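Local coordinates for N-acetylneuraminic acid (Sialic acid) synthetase (Leptospira borgpetersenii serovar Hardjo-bovis, PDB 6NCS), which probably makes N-acylneuraminate 9-phosphate or sialic acid itself, using a manganese ion held in a TIM-barrel active site, at residues A[29-34]-A[227-232]; A[56-61]-A[99-104]; A[231-236]-A[246-251]. All coordinates share one frame; numbering follows the deposited sequence.

Contact 1 (A[29-34]-A[227-232]); sequences IAEAGL and IIEKHY. With MN (manganese (II) ion), chain C.
Glu31 lays its CG methylene over the imidazole of His231, a CH-pi contact in which the carbon stands 3.5 Å from the centroid of the His231 ring and 10° off its normal. The two side chains run side by side and point the same way, so the carboxylate of Glu31 travels beside the ring, its plane turned 65° from it. The bend at chi2 (71°) carries CD of Glu31 off the line of the chain. His231 NE2 binds the manganese ion at 2.2 Å, and water 1 is a further ligand of the metal that also donates to Glu229 OE1. Glu229 thus acts from the second shell, and its CG touches both Ile29 CG2 and Glu31 CB, each at 4.1 Å. Three acidic or metal-binding side chains, Glu31, Glu229 and His231, therefore share one face of the sheet with Ile29, and His210 joins His231 on the metal. Lys59 forms a salt bridge with Glu31, and Lys125 forms one with Glu229. On the other face, Ala30 CB lies 3.8 Å from Tyr232 CD2. The backbones pair in parallel, Ile29 N giving to Ile228 O (2.7 Å) and Glu31 N to Lys230 O (2.8 Å). This pairing joins the first and eighth strands of the TIM barrel, closing its wall between them; strand 57-62 flanks 27-33, strand 205-209 flanks 227-231, and Leu252 and Leu255 of helix 249-266 cover the face of Ala30 and Lys230.

Contact 2 (A[56-61]-A[99-104]); sequences NAIKFQ and KNILFF
Lys59 drapes its aliphatic chain across Phe104, with CG 3.9 Å from the centroid of the Phe104 ring and almost straight above it. CD, still above the ring plane, lies just beyond the rim, level with the CZ–CE2 bond, while Ala57 CB meets the edge of the same ring at CE1 (3.7 Å). The ring reaches this place because CG of Phe104 sits between the backbone N and the carbonyl carbon (chi1 70°), the crowded position. Bends at chi3 and chi4 then turn the ammonium of Lys59 aside, where Thr106 OG1 receives it and a bound citrate oxygen accepts a hydrogen bond. On the opposite face of the sheet Phe60 and Phe103 meet obliquely, CD2 of Phe60 lying 3.5 Å from CE1 of Phe103 with the ring planes 31° apart; helix 86-98 packs on Phe103. The strands between these faces are the second and third of the TIM barrel, joined by a beta-alpha-beta crossover and bonded in parallel register: Ile58 N gives to Leu102 O (2.8 Å), and Phe60 N gives to Phe104 O. Buried Ile101 belongs to the packed part too, its CG1 3.7 Å from Ala57 CA and its CD1 turned toward Ile58. The solvent side lies at partly exposed Asn56 and Leu102, where Leu102 N gives to Asn56 O (3.1 Å). Beyond them lies solvent-exposed Asn100, the C-prime residue of the Schellman motif that ends helix 86-98.

Contact 3 (A[231-236]-A[246-251]); sequences HYTVDR and SAEPKE. With MN (manganese (II) ion), chain C.
Arg236 spreads one face of its guanidinium beneath the carboxylate of Glu248, whose CD stands 3.9 Å above the plane, over its centre, with the two flat groups only 10° apart. No N-H points at Glu248 OE1, so this long salt bridge rests on charge alone. Instead, Glu248 OE2 takes the backbone N of Arg236 at 2.8 Å with its anti lone pair. At its edge the guanidinium meets Glu251: the two side chains reach tip to tip, nearly coplanar, and NH1 and NH2 grip OE1 and OE2 end-on, each oxygen using its syn lone pair. Bonds of 2.8 Å for Arg236 NH1 to Glu251 OE1 and 2.9 Å for Arg236 NH2 to Glu251 OE2 are close to straight. NH1 also gives to Ser246 O, which lies in the guanidinium plane, and the bend of Arg236 at chi3 (-69°) sets NE off the line of the chain. Glu251 OE1 accepts in addition from Glu248 N at the N-cap position of helix 249-266. Nearer the barrel, Ala247 N bonds His231 O and Thr233 N bonds Ala247 O, so the chain leaving the eighth strand is bridged to the approach to the helix. Thr233 CG2 packs on Ser246 CB at 3.6 Å, and Pro249 CG meets the edge of the Tyr232 ring. Water 2 joins Ser246 OG to His231 ND1, the latter bond weak, on the side of the ring away from the manganese. With one carboxylate over its face and another at its edge, the cation probably offsets their negative charge, and its bonds tie the first turn of the helix to the loop after metal-binding His231.

Overall arrangement
From the N terminus, strand 27-33 comes first and waits for its partner in contact 1 until strand 227-231, so that this contact closes a loop of 192 intervening residues and with it most of the barrel. Contact 2 falls within that loop: it closes a much shorter one, from strand 57-62 through helix 86-98 to strand 102-107. Contact 3 starts on the last residues of contact 1, sharing His231 and Tyr232, and closes the short loop leading into helix 249-266. Strands 27-33 and 57-62 are neighbours, and a probable hydrogen bond from Ala32 N to Lys59 O links contacts 1 and 2; Ile58 against Tyr232 joins contacts 2 and 3.

Contact 1 (A[29-34]-A[227-232])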
ATOM      1  N   ILE A  29      -9.584   0.111  15.560  1.00 11.35           N
ATOM      2  CA  ILE A  29     -10.058  -0.639  16.720  1.00 11.27           C
ATOM      3  C   ILE A  29      -8.867  -0.901  17.624  1.00 14.15           C
ATOM      4  O   ILE A  29      -7.882  -1.504  17.189  1.00 13.08           O
ATOM      5  CB  ILE A  29     -10.698  -1.976  16.310  1.00 11.48           C
ATOM      6  CG1 ILE A  29     -11.950  -1.757  15.451  1.00 11.85           C
ATOM      7  CG2 ILE A  29     -11.046  -2.819  17.560  1.00 12.22           C
ATOM      8  CD1 ILE A  29     -12.219  -2.952  14.504  1.00 12.83           C
ATOM      9  N   ALA A  30      -8.971  -0.484  18.886  1.00 11.39           N
ATOM     10  CA  ALA A  30      -8.001  -0.832  19.913  1.00 11.58           C
ATOM     11  C   ALA A  30      -8.454  -2.136  20.557  1.00 13.16           C
ATOM     12  O   ALA A  30      -9.514  -2.179  21.176  1.00 14.54           O
ATOM     13  CB  ALA A  30      -7.905   0.294  20.944  1.00 12.93           C
ATOM     14  N   GLU A  31      -7.678  -3.213  20.385  1.00 13.60           N
ATOM     15  CA  GLU A  31      -8.053  -4.516  20.940  1.00 14.69           C
ATOM     16  C   GLU A  31      -7.498  -4.581  22.358  1.00 13.73           C
ATOM     17  O   GLU A  31      -6.315  -4.848  22.564  1.00 17.56           O
ATOM     18  CB  GLU A  31      -7.544  -5.653  20.047  1.00 16.64           C
ATOM     19  CG  GLU A  31      -7.320  -7.022  20.725  1.00 25.73           C
ATOM     20  CD  GLU A  31      -8.599  -7.741  21.124  1.00 22.53           C
ATOM     21  OE1 GLU A  31      -8.681  -8.971  20.899  1.00 29.40           O
ATOM     22  OE2 GLU A  31      -9.515  -7.090  21.671  1.00 21.94           O
ATOM     23  N   ALA A  32      -8.357  -4.289  23.341  1.00 15.86           N
ATOM     24  CA  ALA A  32      -7.958  -4.440  24.734  1.00 16.78           C
ATOM     25  C   ALA A  32      -7.764  -5.905  25.080  1.00 21.66           C
ATOM     26  O   ALA A  32      -6.937  -6.235  25.936  1.00 17.49           O
ATOM     27  CB  ALA A  32      -8.999  -3.816  25.664  1.00 17.44           C
ATOM     28  N   GLY A  33      -8.526  -6.779  24.435  1.00 16.54           N
ATOM     29  CA  GLY A  33      -8.313  -8.210  24.545  1.00 21.18           C
ATOM     30  C   GLY A  33      -8.439  -8.664  25.981  1.00 20.49           C
ATOM     31  O   GLY A  33      -9.457  -8.420  26.643  1.00 22.70           O
ATOM     32  N   LEU A  34      -7.384  -9.315  26.472  1.00 15.98           N
ATOM     33  CA  LEU A  34      -7.308  -9.784  27.849  1.00 17.33           C
ATOM     34  C   LEU A  34      -6.272  -9.022  28.663  1.00 19.06           C
ATOM     35  O   LEU A  34      -5.974  -9.412  29.794  1.00 18.79           O
ATOM     36  CB  LEU A  34      -6.996 -11.279  27.873  1.00 23.03           C
ATOM     37  CG  LEU A  34      -8.050 -12.141  27.171  1.00 26.97           C
ATOM     38  CD1 LEU A  34      -7.796 -13.609  27.427  1.00 30.70           C
ATOM     39  CD2 LEU A  34      -9.437 -11.754  27.640  1.00 23.75           C
ATOM     40  N   ILE A 227     -10.118  -0.940   7.661  1.00 12.81           N
ATOM     41  CA  ILE A 227     -10.281  -1.100   9.095  1.00 10.43           C
ATOM     42  C   ILE A 227      -8.933  -1.586   9.597  1.00 11.23           C
ATOM     43  O   ILE A 227      -8.281  -2.388   8.923  1.00 13.18           O
ATOM     44  CB  ILE A 227     -11.386  -2.126   9.445  1.00 11.22           C
ATOM     45  CG1 ILE A 227     -12.736  -1.727   8.852  1.00 14.87           C
ATOM     46  CG2 ILE A 227     -11.497  -2.307  10.961  1.00 12.32           C
ATOM     47  CD1 ILE A 227     -12.988  -2.277   7.426  1.00 21.94           C
ATOM     48  N   ILE A 228      -8.501  -1.089  10.754  1.00 10.83           N
ATOM     49  CA  ILE A 228      -7.276  -1.562  11.392  1.00 10.44           C
ATOM     50  C   ILE A 228      -7.614  -1.968  12.813  1.00 14.58           C
ATOM     51  O   ILE A 228      -8.226  -1.185  13.558  1.00 14.21           O
ATOM     52  CB  ILE A 228      -6.164  -0.495  11.401  1.00 12.87           C
ATOM     53  CG1 ILE A 228      -5.672  -0.208   9.981  1.00 15.78           C
ATOM     54  CG2 ILE A 228      -5.007  -0.946  12.294  1.00 14.01           C
ATOM     55  CD1 ILE A 228      -4.824  -1.354   9.381  1.00 15.67           C
ATOM     56  N   GLU A 229      -7.210  -3.180  13.193  1.00 12.31           N
ATOM     57  CA  GLU A 229      -7.307  -3.647  14.566  1.00 10.70           C
ATOM     58  C   GLU A 229      -5.892  -3.851  15.096  1.00 17.26           C
ATOM     59  O   GLU A 229      -5.053  -4.445  14.413  1.00 15.96           O
ATOM     60  CB  GLU A 229      -8.115  -4.948  14.648  1.00 14.00           C
ATOM     61  CG  GLU A 229      -8.332  -5.430  16.066  1.00 14.64           C
ATOM     62  CD  GLU A 229      -9.154  -6.703  16.125  1.00 33.56           C
ATOM     63  OE1 GLU A 229      -8.612  -7.749  16.529  1.00 45.53           O
ATOM     64  OE2 GLU A 229     -10.342  -6.658  15.756  1.00 34.13           O
ATOM     65  N   LYS A 230      -5.625  -3.343  16.294  1.00 11.61           N
ATOM     66  CA  LYS A 230      -4.296  -3.417  16.891  1.00 12.25           C
ATOM     67  C   LYS A 230      -4.444  -3.699  18.375  1.00 15.69           C
ATOM     68  O   LYS A 230      -5.220  -3.021  19.053  1.00 12.88           O
ATOM     69  CB  LYS A 230      -3.532  -2.101  16.661  1.00 15.19           C
ATOM     70  CG  LYS A 230      -2.186  -1.983  17.369  1.00 15.92           C
ATOM     71  CD  LYS A 230      -1.130  -2.895  16.764  1.00 14.64           C
ATOM     72  CE  LYS A 230       0.075  -3.027  17.702  1.00 15.03           C
ATOM     73  NZ  LYS A 230       1.083  -4.012  17.168  1.00 18.45           N
ATOM     74  N   HIS A 231      -3.726  -4.703  18.882  1.00 13.77           N
ATOM     75  CA  HIS A 231      -3.790  -4.967  20.314  1.00 15.78           C
ATOM     76  C   HIS A 231      -3.255  -3.771  21.088  1.00 18.23           C
ATOM     77  O   HIS A 231      -2.389  -3.028  20.615  1.00 19.00           O
ATOM     78  CB  HIS A 231      -2.999  -6.221  20.683  1.00 15.48           C
ATOM     79  CG  HIS A 231      -3.689  -7.495  20.311  1.00 18.96           C
ATOM     80  ND1 HIS A 231      -4.162  -8.385  21.250  1.00 19.86           N
ATOM     81  CD2 HIS A 231      -3.997  -8.022  19.101  1.00 21.27           C
ATOM     82  CE1 HIS A 231      -4.729  -9.409  20.638  1.00 20.07           C
ATOM     83  NE2 HIS A 231      -4.641  -9.214  19.333  1.00 26.79           N
ATOM     84  N   TYR A 232      -3.763  -3.606  22.305  1.00 17.01           N
ATOM     85  CA  TYR A 232      -3.648  -2.337  23.002  1.00 15.33           C
ATOM     86  C   TYR A 232      -3.471  -2.574  24.495  1.00 17.55           C
ATOM     87  O   TYR A 232      -4.094  -3.468  25.077  1.00 16.85           O
ATOM     88  CB  TYR A 232      -4.888  -1.483  22.684  1.00 14.81           C
ATOM     89  CG  TYR A 232      -5.135  -0.330  23.618  1.00 16.26           C
ATOM     90  CD1 TYR A 232      -4.216   0.706  23.734  1.00 16.43           C
ATOM     91  CD2 TYR A 232      -6.306  -0.258  24.364  1.00 16.12           C
ATOM     92  CE1 TYR A 232      -4.444   1.765  24.595  1.00 16.24           C
ATOM     93  CE2 TYR A 232      -6.546   0.808  25.216  1.00 19.41           C
ATOM     94  CZ  TYR A 232      -5.610   1.813  25.327  1.00 18.97           C
ATOM     95  OH  TYR A 232      -5.842   2.869  26.177  1.00 18.78           O
TER
HETATM   96 MN    MN C 301      -5.811 -10.612  18.072  0.66 19.63          MN
HETATM   97  O   HOH W   1      -6.623  -8.985  17.337  1.00 24.55           O

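Contact 2 (A[56-61]-A[99-104])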
ATOM      1  N   ASN A  56     -11.319   4.763  17.075  1.00 12.68           N
ATOM      2  CA  ASN A  56     -12.764   4.777  16.835  1.00 15.50           C
ATOM      3  C   ASN A  56     -13.504   3.849  17.779  1.00 14.16           C
ATOM      4  O   ASN A  56     -14.657   4.124  18.150  1.00 13.30           O
ATOM      5  CB  ASN A  56     -13.086   4.378  15.392  1.00 14.32           C
ATOM      6  CG  ASN A  56     -12.459   5.301  14.382  1.00 15.96           C
ATOM      7  OD1 ASN A  56     -11.360   5.052  13.892  1.00 16.32           O
ATOM      8  ND2 ASN A  56     -13.162   6.381  14.052  1.00 22.53           N
ATOM      9  N   ALA A  57     -12.864   2.755  18.175  1.00 13.60           N
ATOM     10  CA  ALA A  57     -13.537   1.736  18.960  1.00 16.56           C
ATOM     11  C   ALA A  57     -12.535   1.065  19.885  1.00 13.36           C
ATOM     12  O   ALA A  57     -11.335   1.038  19.602  1.00 11.88           O
ATOM     13  CB  ALA A  57     -14.206   0.699  18.046  1.00 12.84           C
ATOM     14  N   ILE A  58     -13.036   0.524  20.997  1.00 12.16           N
ATOM     15  CA  ILE A  58     -12.243  -0.351  21.855  1.00 13.66           C
ATOM     16  C   ILE A  58     -12.997  -1.667  22.023  1.00 12.27           C
ATOM     17  O   ILE A  58     -14.220  -1.681  22.213  1.00 16.38           O
ATOM     18  CB  ILE A  58     -11.905   0.312  23.211  1.00 12.50           C
ATOM     19  CG1 ILE A  58     -11.008  -0.592  24.056  1.00 13.06           C
ATOM     20  CG2 ILE A  58     -13.183   0.729  23.974  1.00 15.82           C
ATOM     21  CD1 ILE A  58     -10.358   0.105  25.243  1.00 15.96           C
ATOM     22  N   LYS A  59     -12.262  -2.776  21.912  1.00 12.71           N
ATOM     23  CA  LYS A  59     -12.840  -4.108  21.823  1.00 14.09           C
ATOM     24  C   LYS A  59     -12.359  -4.966  22.989  1.00 15.13           C
ATOM     25  O   LYS A  59     -11.180  -4.925  23.354  1.00 15.56           O
ATOM     26  CB  LYS A  59     -12.460  -4.775  20.490  1.00 13.34           C
ATOM     27  CG  LYS A  59     -13.250  -6.032  20.177  1.00 18.07           C
ATOM     28  CD  LYS A  59     -12.717  -6.710  18.914  1.00 17.17           C
ATOM     29  CE  LYS A  59     -11.456  -7.472  19.239  1.00 23.39           C
ATOM     30  NZ  LYS A  59     -11.751  -8.295  20.463  1.00 29.35           N
ATOM     31  N   PHE A  60     -13.276  -5.744  23.566  1.00 13.53           N
ATOM     32  CA  PHE A  60     -12.984  -6.659  24.666  1.00 15.03           C
ATOM     33  C   PHE A  60     -13.312  -8.086  24.216  1.00 23.26           C
ATOM     34  O   PHE A  60     -13.686  -8.317  23.065  1.00 19.68           O
ATOM     35  CB  PHE A  60     -13.746  -6.227  25.936  1.00 14.09           C
ATOM     36  CG  PHE A  60     -13.236  -4.929  26.532  1.00 14.07           C
ATOM     37  CD1 PHE A  60     -12.275  -4.937  27.533  1.00 16.40           C
ATOM     38  CD2 PHE A  60     -13.695  -3.702  26.064  1.00 21.82           C
ATOM     39  CE1 PHE A  60     -11.782  -3.742  28.071  1.00 19.28           C
ATOM     40  CE2 PHE A  60     -13.212  -2.503  26.592  1.00 16.70           C
ATOM     41  CZ  PHE A  60     -12.258  -2.525  27.601  1.00 19.39           C
ATOM     42  N   GLN A  61     -13.121  -9.061  25.104  1.00 15.81           N
ATOM     43  CA  GLN A  61     -13.385 -10.463  24.787  1.00 18.77           C
ATOM     44  C   GLN A  61     -14.357 -11.037  25.806  1.00 19.43           C
ATOM     45  O   GLN A  61     -14.164 -10.861  27.013  1.00 19.57           O
ATOM     46  CB  GLN A  61     -12.099 -11.301  24.768  1.00 16.51           C
ATOM     47  CG  GLN A  61     -11.159 -10.888  23.632  1.00 16.88           C
ATOM     48  CD  GLN A  61      -9.870 -11.684  23.590  1.00 20.70           C
ATOM     49  OE1 GLN A  61      -9.746 -12.736  24.211  1.00 21.65           O
ATOM     50  NE2 GLN A  61      -8.885 -11.160  22.862  1.00 20.03           N
ATOM     51  N   LYS A  99     -17.153   8.617  26.939  1.00 22.28           N
ATOM     52  CA  LYS A  99     -15.912   9.097  26.346  1.00 23.55           C
ATOM     53  C   LYS A  99     -15.966   9.153  24.822  1.00 21.55           C
ATOM     54  O   LYS A  99     -14.941   9.427  24.189  1.00 20.61           O
ATOM     55  CB  LYS A  99     -14.744   8.221  26.807  1.00 25.48           C
ATOM     56  CG  LYS A  99     -14.431   8.328  28.306  1.00 19.99           C
ATOM     57  CD  LYS A  99     -14.310   9.773  28.740  1.00 33.46           C
ATOM     58  CE  LYS A  99     -13.728   9.893  30.138  1.00 38.25           C
ATOM     59  NZ  LYS A  99     -12.254  10.120  30.095  1.00 43.13           N
ATOM     60  N   ASN A 100     -17.136   8.890  24.231  1.00 19.98           N
ATOM     61  CA  ASN A 100     -17.332   8.965  22.782  0.52 22.71           C
ATOM     62  C   ASN A 100     -16.386   8.033  22.027  1.00 22.99           C
ATOM     63  O   ASN A 100     -15.762   8.423  21.041  1.00 21.38           O
ATOM     64  CB  ASN A 100     -17.173  10.402  22.276  0.52 23.72           C
ATOM     65  CG  ASN A 100     -18.187  11.344  22.871  0.52 24.28           C
ATOM     66  OD1 ASN A 100     -19.375  11.031  22.940  0.52 27.56           O
ATOM     67  ND2 ASN A 100     -17.723  12.506  23.313  0.52 28.37           N
ATOM     68  N   ILE A 101     -16.278   6.792  22.494  1.00 16.28           N
ATOM     69  CA  ILE A 101     -15.573   5.757  21.755  1.00 17.54           C
ATOM     70  C   ILE A 101     -16.514   4.562  21.687  1.00 16.09           C
ATOM     71  O   ILE A 101     -17.292   4.327  22.617  1.00 18.54           O
ATOM     72  CB  ILE A 101     -14.210   5.399  22.396  1.00 14.66           C
ATOM     73  CG1 ILE A 101     -13.455   4.375  21.539  1.00 13.61           C
ATOM     74  CG2 ILE A 101     -14.376   4.907  23.827  1.00 13.94           C
ATOM     75  CD1 ILE A 101     -11.979   4.201  21.923  1.00 13.92           C
ATOM     76  N   LEU A 102     -16.512   3.859  20.562  1.00 14.94           N
ATOM     77  CA  LEU A 102     -17.428   2.729  20.417  1.00 12.77           C
ATOM     78  C   LEU A 102     -16.934   1.527  21.225  1.00 17.29           C
ATOM     79  O   LEU A 102     -15.753   1.186  21.182  1.00 17.17           O
ATOM     80  CB  LEU A 102     -17.581   2.370  18.941  1.00 15.99           C
ATOM     81  CG  LEU A 102     -18.551   1.248  18.571  1.00 32.84           C
ATOM     82  CD1 LEU A 102     -19.833   1.340  19.380  1.00 46.98           C
ATOM     83  CD2 LEU A 102     -18.856   1.336  17.084  1.00 36.96           C
ATOM     84  N   PHE A 103     -17.836   0.896  21.982  1.00 15.39           N
ATOM     85  CA  PHE A 103     -17.523  -0.330  22.723  1.00 14.79           C
ATOM     86  C   PHE A 103     -18.070  -1.533  21.963  1.00 19.36           C
ATOM     87  O   PHE A 103     -19.215  -1.502  21.512  1.00 13.39           O
ATOM     88  CB  PHE A 103     -18.141  -0.298  24.129  1.00 18.25           C
ATOM     89  CG  PHE A 103     -18.190  -1.646  24.809  1.00 13.29           C
ATOM     90  CD1 PHE A 103     -17.128  -2.086  25.591  1.00 16.70           C
ATOM     91  CD2 PHE A 103     -19.294  -2.484  24.660  1.00 16.25           C
ATOM     92  CE1 PHE A 103     -17.166  -3.321  26.213  1.00 21.55           C
ATOM     93  CE2 PHE A 103     -19.327  -3.726  25.279  1.00 20.71           C
ATOM     94  CZ  PHE A 103     -18.267  -4.141  26.048  1.00 22.70           C
ATOM     95  N   PHE A 104     -17.270  -2.592  21.830  1.00 17.09           N
ATOM     96  CA  PHE A 104     -17.830  -3.885  21.430  1.00 18.69           C
ATOM     97  C   PHE A 104     -16.902  -4.990  21.921  1.00 13.26           C
ATOM     98  O   PHE A 104     -15.952  -4.744  22.665  1.00 13.38           O
ATOM     99  CB  PHE A 104     -18.137  -3.959  19.919  1.00 14.75           C
ATOM    100  CG  PHE A 104     -16.938  -3.994  18.992  1.00 17.16           C
ATOM    101  CD1 PHE A 104     -16.044  -2.929  18.908  1.00 17.10           C
ATOM    102  CD2 PHE A 104     -16.778  -5.056  18.107  1.00 13.12           C
ATOM    103  CE1 PHE A 104     -14.972  -2.968  18.008  1.00 20.41           C
ATOM    104  CE2 PHE A 104     -15.726  -5.085  17.199  1.00 12.98           C
ATOM    105  CZ  PHE A 104     -14.820  -4.048  17.157  1.00 15.91           C
TER

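Contact 3 (A[231-236]-A[246-251])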
ATOM      1  N   HIS A 231      -3.726  -4.703  18.882  1.00 13.77           N
ATOM      2  CA  HIS A 231      -3.790  -4.967  20.314  1.00 15.78           C
ATOM      3  C   HIS A 231      -3.255  -3.771  21.088  1.00 18.23           C
ATOM      4  O   HIS A 231      -2.389  -3.028  20.615  1.00 19.00           O
ATOM      5  CB  HIS A 231      -2.999  -6.221  20.683  1.00 15.48           C
ATOM      6  CG  HIS A 231      -3.689  -7.495  20.311  1.00 18.96           C
ATOM      7  ND1 HIS A 231      -4.162  -8.385  21.250  1.00 19.86           N
ATOM      8  CD2 HIS A 231      -3.997  -8.022  19.101  1.00 21.27           C
ATOM      9  CE1 HIS A 231      -4.729  -9.409  20.638  1.00 20.07           C
ATOM     10  NE2 HIS A 231      -4.641  -9.214  19.333  1.00 26.79           N
ATOM     11  N   TYR A 232      -3.763  -3.606  22.305  1.00 17.01           N
ATOM     12  CA  TYR A 232      -3.648  -2.337  23.002  1.00 15.33           C
ATOM     13  C   TYR A 232      -3.471  -2.574  24.495  1.00 17.55           C
ATOM     14  O   TYR A 232      -4.094  -3.468  25.077  1.00 16.85           O
ATOM     15  CB  TYR A 232      -4.888  -1.483  22.684  1.00 14.81           C
ATOM     16  CG  TYR A 232      -5.135  -0.330  23.618  1.00 16.26           C
ATOM     17  CD1 TYR A 232      -4.216   0.706  23.734  1.00 16.43           C
ATOM     18  CD2 TYR A 232      -6.306  -0.258  24.364  1.00 16.12           C
ATOM     19  CE1 TYR A 232      -4.444   1.765  24.595  1.00 16.24           C
ATOM     20  CE2 TYR A 232      -6.546   0.808  25.216  1.00 19.41           C
ATOM     21  CZ  TYR A 232      -5.610   1.813  25.327  1.00 18.97           C
ATOM     22  OH  TYR A 232      -5.842   2.869  26.177  1.00 18.78           O
ATOM     23  N   THR A 233      -2.580  -1.790  25.097  1.00 17.09           N
ATOM     24  CA  THR A 233      -2.302  -1.832  26.526  1.00 18.05           C
ATOM     25  C   THR A 233      -2.054  -0.405  26.988  1.00 19.76           C
ATOM     26  O   THR A 233      -1.578   0.426  26.212  1.00 24.41           O
ATOM     27  CB  THR A 233      -1.078  -2.711  26.849  1.00 18.74           C
ATOM     28  OG1 THR A 233      -0.826  -2.703  28.260  1.00 20.34           O
ATOM     29  CG2 THR A 233       0.172  -2.207  26.120  1.00 20.53           C
ATOM     30  N   VAL A 234      -2.381  -0.106  28.249  1.00 19.30           N
ATOM     31  CA  VAL A 234      -1.977   1.206  28.748  1.00 19.92           C
ATOM     32  C   VAL A 234      -0.526   1.228  29.195  1.00 27.41           C
ATOM     33  O   VAL A 234       0.037   2.317  29.357  1.00 24.94           O
ATOM     34  CB  VAL A 234      -2.855   1.727  29.900  1.00 25.19           C
ATOM     35  CG1 VAL A 234      -4.288   1.942  29.417  1.00 23.41           C
ATOM     36  CG2 VAL A 234      -2.776   0.812  31.106  1.00 30.02           C
ATOM     37  N   ASP A 235       0.107   0.063  29.363  1.00 21.32           N
ATOM     38  CA  ASP A 235       1.462  -0.000  29.898  1.00 22.07           C
ATOM     39  C   ASP A 235       2.045  -1.396  29.707  1.00 22.40           C
ATOM     40  O   ASP A 235       1.629  -2.339  30.385  1.00 22.47           O
ATOM     41  CB  ASP A 235       1.436   0.387  31.380  1.00 26.59           C
ATOM     42  CG  ASP A 235       2.825   0.537  31.992  1.00 32.97           C
ATOM     43  OD1 ASP A 235       3.844   0.293  31.308  1.00 34.31           O
ATOM     44  OD2 ASP A 235       2.881   0.904  33.182  1.00 36.45           O
ATOM     45  N   ARG A 236       2.998  -1.549  28.781  1.00 22.09           N
ATOM     46  CA  ARG A 236       3.612  -2.858  28.585  1.00 22.41           C
ATOM     47  C   ARG A 236       4.362  -3.326  29.827  1.00 27.07           C
ATOM     48  O   ARG A 236       4.492  -4.535  30.046  1.00 24.48           O
ATOM     49  CB  ARG A 236       4.562  -2.842  27.381  1.00 22.42           C
ATOM     50  CG  ARG A 236       3.857  -2.990  26.032  1.00 25.84           C
ATOM     51  CD  ARG A 236       4.843  -3.278  24.900  1.00 24.68           C
ATOM     52  NE  ARG A 236       5.690  -2.126  24.623  1.00 25.45           N
ATOM     53  CZ  ARG A 236       5.345  -1.116  23.827  1.00 30.34           C
ATOM     54  NH1 ARG A 236       4.165  -1.110  23.218  1.00 26.92           N
ATOM     55  NH2 ARG A 236       6.185  -0.105  23.638  1.00 27.78           N
ATOM     56  N   SER A 246       1.196  -5.518  21.922  1.00 18.07           N
ATOM     57  CA  SER A 246       0.236  -4.459  22.200  1.00 17.00           C
ATOM     58  C   SER A 246       0.876  -3.079  22.102  1.00 24.38           C
ATOM     59  O   SER A 246       2.002  -2.867  22.555  1.00 22.56           O
ATOM     60  CB  SER A 246      -0.385  -4.640  23.584  1.00 17.42           C
ATOM     61  OG  SER A 246      -1.151  -5.826  23.637  1.00 18.55           O
ATOM     62  N   ALA A 247       0.136  -2.141  21.516  1.00 16.54           N
ATOM     63  CA  ALA A 247       0.561  -0.754  21.401  1.00 16.12           C
ATOM     64  C   ALA A 247       0.141   0.023  22.638  1.00 17.17           C
ATOM     65  O   ALA A 247      -0.963  -0.161  23.151  1.00 16.69           O
ATOM     66  CB  ALA A 247      -0.063  -0.115  20.158  1.00 17.51           C
ATOM     67  N   GLU A 248       1.019   0.891  23.119  1.00 17.51           N
ATOM     68  CA  GLU A 248       0.680   1.763  24.238  1.00 20.04           C
ATOM     69  C   GLU A 248      -0.101   2.973  23.726  1.00 20.24           C
ATOM     70  O   GLU A 248      -0.196   3.194  22.521  1.00 16.47           O
ATOM     71  CB  GLU A 248       1.957   2.147  24.983  1.00 19.15           C
ATOM     72  CG  GLU A 248       2.548   0.985  25.788  1.00 21.29           C
ATOM     73  CD  GLU A 248       3.822   1.350  26.507  1.00 34.35           C
ATOM     74  OE1 GLU A 248       4.419   2.403  26.182  1.00 35.74           O
ATOM     75  OE2 GLU A 248       4.225   0.574  27.399  1.00 25.92           O
ATOM     76  N   PRO A 249      -0.708   3.767  24.619  1.00 16.98           N
ATOM     77  CA  PRO A 249      -1.579   4.860  24.141  1.00 19.68           C
ATOM     78  C   PRO A 249      -0.913   5.843  23.188  1.00 17.49           C
ATOM     79  O   PRO A 249      -1.543   6.244  22.201  1.00 17.11           O
ATOM     80  CB  PRO A 249      -2.012   5.543  25.441  1.00 18.63           C
ATOM     81  CG  PRO A 249      -2.005   4.442  26.443  1.00 22.41           C
ATOM     82  CD  PRO A 249      -0.811   3.605  26.087  1.00 16.17           C
ATOM     83  N   LYS A 250       0.327   6.263  23.453  1.00 19.06           N
ATOM     84  CA  LYS A 250       0.979   7.189  22.530  1.00 19.56           C
ATOM     85  C   LYS A 250       1.218   6.543  21.168  1.00 19.38           C
ATOM     86  O   LYS A 250       1.148   7.225  20.136  1.00 17.48           O
ATOM     87  CB  LYS A 250       2.294   7.693  23.133  1.00 20.39           C
ATOM     88  N   GLU A 251       1.485   5.235  21.140  1.00 16.00           N
ATOM     89  CA  GLU A 251       1.650   4.540  19.868  1.00 16.41           C
ATOM     90  C   GLU A 251       0.314   4.369  19.152  1.00 15.12           C
ATOM     91  O   GLU A 251       0.240   4.494  17.923  1.00 15.41           O
ATOM     92  CB  GLU A 251       2.345   3.200  20.107  1.00 18.69           C
ATOM     93  CG  GLU A 251       3.678   3.373  20.856  1.00 27.81           C
ATOM     94  CD  GLU A 251       4.179   2.100  21.509  1.00 37.31           C
ATOM     95  OE1 GLU A 251       3.367   1.179  21.739  1.00 28.44           O
ATOM     96  OE2 GLU A 251       5.395   2.022  21.795  1.00 38.20           O
TER
HETATM   97 MN    MN C 301      -5.811 -10.612  18.072  0.66 19.63          MN
HETATM   98  O   HOH W   2      -3.979  -6.554  24.128  1.00 23.71           O
HETATM   99  O   HOH W   1      -6.623  -8.985  17.337  1.00 24.55           O